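Local coordinates for protein DTDP-4-dehydrorhamnose reductase, rfbD ortholog (PDB 1VL0) that probably catalyses the reduction of dTDP-6-deoxy-L-lyxo-4-hexulose to dTDP-L-rhamnose and binds NADH, at residues A230-I233 with F234-G238; K284-I287 with D288-M292. One frame throughout, in Å; residues are numbered along the deposited sequence.

Interaction 1: A230-I233 with F234-G238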
loop_
_atom_site.group_PDB
_atom_site.type_symbol
_atom_site.label_atom_id
_atom_site.label_comp_id
_atom_site.label_asym_id
_atom_site.label_seq_id
_atom_site.Cartn_x
_atom_site.Cartn_y
_atom_site.Cartn_z
ATOM N N ALA A 230 -35.185 7.535 13.603
ATOM C CA ALA A 230 -35.949 8.403 14.511
ATOM C C ALA A 230 -37.327 7.806 14.832
ATOM O O ALA A 230 -37.737 7.744 15.991
ATOM C CB ALA A 230 -36.093 9.788 13.915
ATOM N N VAL A 231 -38.034 7.350 13.806
ATOM C CA VAL A 231 -39.350 6.767 13.978
ATOM C C VAL A 231 -39.294 5.557 14.917
ATOM O O VAL A 231 -40.168 5.378 15.776
ATOM C CB VAL A 231 -39.953 6.385 12.587
ATOM C CG1 VAL A 231 -41.236 5.550 12.731
ATOM C CG2 VAL A 231 -40.288 7.644 11.838
ATOM N N GLU A 232 -38.267 4.733 14.790
ATOM C CA GLU A 232 -38.139 3.584 15.675
ATOM C C GLU A 232 -37.784 4.017 17.084
ATOM O O GLU A 232 -38.308 3.452 18.023
ATOM C CB GLU A 232 -37.144 2.585 15.127
ATOM C CG GLU A 232 -36.910 1.334 15.974
ATOM C CD GLU A 232 -38.067 0.344 15.963
ATOM O OE1 GLU A 232 -39.109 0.583 15.311
ATOM O OE2 GLU A 232 -37.907 -0.703 16.604
ATOM N N ILE A 233 -36.913 5.011 17.227
ATOM C CA ILE A 233 -36.559 5.554 18.564
ATOM C C ILE A 233 -37.822 5.993 19.326
ATOM O O ILE A 233 -38.006 5.660 20.514
ATOM C CB ILE A 233 -35.593 6.750 18.443
ATOM C CG1 ILE A 233 -34.174 6.284 18.008
ATOM C CG2 ILE A 233 -35.466 7.491 19.761
ATOM C CD1 ILE A 233 -33.296 7.383 17.413
ATOM N N PHE A 234 -38.685 6.751 18.642
ATOM C CA PHE A 234 -39.910 7.265 19.267
ATOM C C PHE A 234 -40.987 6.170 19.499
ATOM O O PHE A 234 -41.676 6.169 20.531
ATOM C CB PHE A 234 -40.457 8.447 18.453
ATOM C CG PHE A 234 -39.515 9.625 18.406
ATOM C CD1 PHE A 234 -38.902 10.098 19.573
ATOM C CD2 PHE A 234 -39.230 10.255 17.197
ATOM C CE1 PHE A 234 -38.038 11.179 19.527
ATOM C CE2 PHE A 234 -38.365 11.363 17.135
ATOM C CZ PHE A 234 -37.766 11.825 18.303
ATOM N N ARG A 235 -41.050 5.190 18.590
ATOM C CA ARG A 235 -41.846 4.001 18.841
ATOM C C ARG A 235 -41.417 3.253 20.112
ATOM O O ARG A 235 -42.253 2.874 20.951
ATOM C CB ARG A 235 -41.811 3.063 17.647
ATOM C CG ARG A 235 -42.838 1.949 17.716
ATOM C CD ARG A 235 -42.619 0.795 16.750
ATOM N NE ARG A 235 -41.440 -0.021 17.079
ATOM C CZ ARG A 235 -41.416 -1.017 17.963
ATOM N NH1 ARG A 235 -42.481 -1.364 18.634
ATOM N NH2 ARG A 235 -40.290 -1.655 18.209
ATOM N N LEU A 236 -40.126 3.089 20.287
ATOM C CA LEU A 236 -39.597 2.368 21.451
ATOM C C LEU A 236 -39.747 3.132 22.766
ATOM O O LEU A 236 -39.967 2.528 23.831
ATOM C CB LEU A 236 -38.125 2.031 21.216
ATOM C CG LEU A 236 -37.805 0.884 20.250
ATOM C CD1 LEU A 236 -36.321 0.896 19.904
ATOM C CD2 LEU A 236 -38.198 -0.474 20.806
ATOM N N THR A 237 -39.599 4.454 22.732
ATOM C CA THR A 237 -39.623 5.260 23.982
ATOM C C THR A 237 -41.050 5.657 24.362
ATOM O O THR A 237 -41.330 5.969 25.521
ATOM C CB THR A 237 -38.817 6.547 23.818
ATOM O OG1 THR A 237 -39.216 7.167 22.583
ATOM C CG2 THR A 237 -37.336 6.257 23.676
ATOM N N GLY A 238 -41.928 5.665 23.358
ATOM C CA GLY A 238 -43.317 6.036 23.528
ATOM C C GLY A 238 -43.567 7.516 23.378
ATOM O O GLY A 238 -44.688 7.981 23.583
#
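Glu232 runs side by side with Arg235, and its carboxylate overlaps the NE edge of the guanidinium in an i to i+3 salt bridge on the last turns of the alpha-helix 226-237. The grip is side-on and two-pronged: Arg235 NE donates to Glu232 OE1 at 3.0 Å, and Arg235 NH2 donates to Glu232 OE2 at the same length, with a nearly straight N-H...O angle of 172°. Both acceptors lie close to the guanidinium plane, yet each is met from above the carboxylate plane, because the two flat groups are turned 39° apart. Bends in the glutamate at chi2 (72°) and in the arginine at chi3 bring the groups together. Leu236 crosses the same side chain, its CD1 4.0 Å from Glu232 CG, and Glu232 also touches Trp279 and Lys280 of helix 279-290. Phe234 points to a different flank of the helix, where its CE2 packs 4.2 Å from Ala230 CB and Met174 of helix 170-180 adjoins both residues. The helix then closes at Gly238, whose positive phi takes the chain out of the helical path. One turn back, Ile233 O accepts two bonds from opposite faces of its carbonyl plane: Thr237 N at 3.0 Å and Thr237 OG1 at 2.8 Å.

Interaction 2: K284-I287 with D288-M292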
loop_
_atom_site.group_PDB
_atom_site.type_symbol
_atom_site.label_atom_id
_atom_site.label_comp_id
_atom_site.label_asym_id
_atom_site.label_seq_id
_atom_site.Cartn_x
_atom_site.Cartn_y
_atom_site.Cartn_z
ATOM N N LYS A 284 -33.211 -1.518 20.581
ATOM C CA LYS A 284 -34.106 -1.805 21.714
ATOM C C LYS A 284 -33.323 -2.084 22.990
ATOM O O LYS A 284 -33.697 -1.595 24.074
ATOM C CB LYS A 284 -35.057 -2.962 21.435
ATOM C CG LYS A 284 -36.097 -3.126 22.545
ATOM C CD LYS A 284 -37.262 -4.028 22.216
ATOM C CE LYS A 284 -38.368 -3.891 23.286
ATOM N NZ LYS A 284 -37.857 -4.094 24.717
ATOM N N GLU A 285 -32.249 -2.859 22.898
ATOM C CA GLU A 285 -31.432 -3.184 24.092
ATOM C C GLU A 285 -30.867 -1.878 24.691
ATOM O O GLU A 285 -30.767 -1.684 25.903
ATOM C CB GLU A 285 -30.344 -4.168 23.700
ATOM C CG GLU A 285 -29.323 -4.510 24.763
ATOM C CD GLU A 285 -28.075 -5.222 24.211
ATOM O OE1 GLU A 285 -27.289 -4.596 23.445
ATOM O OE2 GLU A 285 -27.838 -6.409 24.572
ATOM N N TYR A 286 -30.498 -0.964 23.824
ATOM C CA TYR A 286 -29.899 0.291 24.238
ATOM C C TYR A 286 -30.906 1.206 24.907
ATOM O O TYR A 286 -30.624 1.761 25.989
ATOM C CB TYR A 286 -29.236 0.999 23.054
ATOM C CG TYR A 286 -28.613 2.339 23.404
ATOM C CD1 TYR A 286 -27.479 2.413 24.189
ATOM C CD2 TYR A 286 -29.146 3.498 22.926
ATOM C CE1 TYR A 286 -26.911 3.629 24.508
ATOM C CE2 TYR A 286 -28.592 4.723 23.218
ATOM C CZ TYR A 286 -27.478 4.789 24.008
ATOM O OH TYR A 286 -26.957 6.015 24.286
ATOM N N ILE A 287 -32.054 1.385 24.278
ATOM C CA ILE A 287 -33.133 2.192 24.829
ATOM C C ILE A 287 -33.554 1.633 26.195
ATOM O O ILE A 287 -33.745 2.417 27.118
ATOM C CB ILE A 287 -34.367 2.248 23.879
ATOM C CG1 ILE A 287 -34.025 2.835 22.527
ATOM C CG2 ILE A 287 -35.545 3.029 24.499
ATOM C CD1 ILE A 287 -33.682 4.202 22.520
ATOM N N ASP A 288 -33.637 0.306 26.335
ATOM C CA ASP A 288 -33.977 -0.315 27.599
ATOM C C ASP A 288 -32.944 0.059 28.681
ATOM O O ASP A 288 -33.307 0.381 29.768
ATOM C CB ASP A 288 -34.087 -1.840 27.453
ATOM C CG ASP A 288 -35.324 -2.292 26.604
ATOM O OD1 ASP A 288 -36.199 -1.468 26.228
ATOM O OD2 ASP A 288 -35.478 -3.479 26.276
ATOM N N LEU A 289 -31.665 -0.019 28.363
ATOM C CA LEU A 289 -30.591 0.407 29.247
ATOM C C LEU A 289 -30.766 1.854 29.678
ATOM O O LEU A 289 -30.589 2.192 30.850
ATOM C CB LEU A 289 -29.224 0.232 28.562
ATOM C CG LEU A 289 -27.975 0.529 29.402
ATOM C CD1 LEU A 289 -27.844 -0.468 30.525
ATOM C CD2 LEU A 289 -26.737 0.517 28.542
ATOM N N LEU A 290 -31.089 2.714 28.733
ATOM C CA LEU A 290 -31.293 4.130 29.004
ATOM C C LEU A 290 -32.430 4.417 29.935
ATOM O O LEU A 290 -32.312 5.300 30.766
ATOM C CB LEU A 290 -31.643 4.876 27.729
ATOM C CG LEU A 290 -30.562 5.222 26.741
ATOM C CD1 LEU A 290 -31.201 6.025 25.627
ATOM C CD2 LEU A 290 -29.468 6.025 27.378
ATOM N N GLN A 291 -33.549 3.710 29.753
ATOM C CA GLN A 291 -34.728 3.861 30.621
ATOM C C GLN A 291 -34.722 2.888 31.787
ATOM O O GLN A 291 -35.760 2.447 32.239
ATOM C CB GLN A 291 -36.092 3.775 29.871
ATOM C CG GLN A 291 -36.083 3.380 28.395
ATOM C CD GLN A 291 -37.362 3.748 27.594
ATOM O OE1 GLN A 291 -38.037 2.870 27.016
ATOM N NE2 GLN A 291 -37.645 5.049 27.501
HETATM N N MSE A 292 -33.557 2.506 32.254
HETATM C CA MSE A 292 -33.472 2.033 33.607
HETATM C C MSE A 292 -33.692 3.313 34.420
HETATM O O MSE A 292 -34.611 3.346 35.240
HETATM O OXT MSE A 292 -33.008 4.336 34.209
HETATM C CB MSE A 292 -32.113 1.382 33.878
HETATM C CG MSE A 292 -31.919 0.078 33.088
HETATM SE SE MSE A 292 -33.279 -1.297 33.590
HETATM C CE MSE A 292 -32.374 -1.974 35.288
#
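Leu290 leans over one face of the Tyr286 ring, an i to i+4 CH-pi contact at the end of helix 279-290. Its CB lies 3.7 Å from Tyr286 O, which accepts the helical bond from Leu290 N. With chi1 at -78°, CG stands beside its own backbone N and comes over the ring, 4.3 Å from the Tyr286 centroid and offset toward the rim. Of the two methyls, CD1 packs 3.8 Å from Tyr286 CE2 and also reaches Ile287 CD1, whereas CD2 rests 4.0 Å from Tyr286 OH. That hydroxyl is hydrogen-bonded to Gly165 O and Asn169 ND2, which hold the far end of the ring in place while the leucine covers part of its face. On another flank of the helix, Lys284 stays extended through chi3 and bends at chi4 (-53°), carrying NZ to the syn lone pair of Asp288 OD2 at 2.9 Å; its bond to Asp288 OD1 is weak at 3.5 Å. The end of the helix thus pairs an apolar flank, built on buried Tyr286 and Ile287, with a charged one, where the exposed lysine ammonium probably offsets the negative charge that Asp288 brings to the C-terminal end of the helix.

Overall arrangement
Interactions 1 and 2 are the C-terminal turns of two neighbouring helices, 226-237 and 279-290, with centres about 12 Å apart. They meet directly: Thr237 CG2 lies 3.8 Å from Ile287 CG2, and Leu236 inserts between Lys284 and Ile287, its CD2 being 3.8 Å from Lys284 CG and its CD1 4.0 Å from Ile287 CG1. Helix 170-180 touches both, through Met174 at interaction 1 and through Val171 and Ile175 at interaction 2. Neither contact reaches the cofactor. Interaction 2 is the nearer, the Tyr286 side chain being about 10 Å from the bound dinucleotide and about 5 Å from the side chain of NADH-binding Gln23.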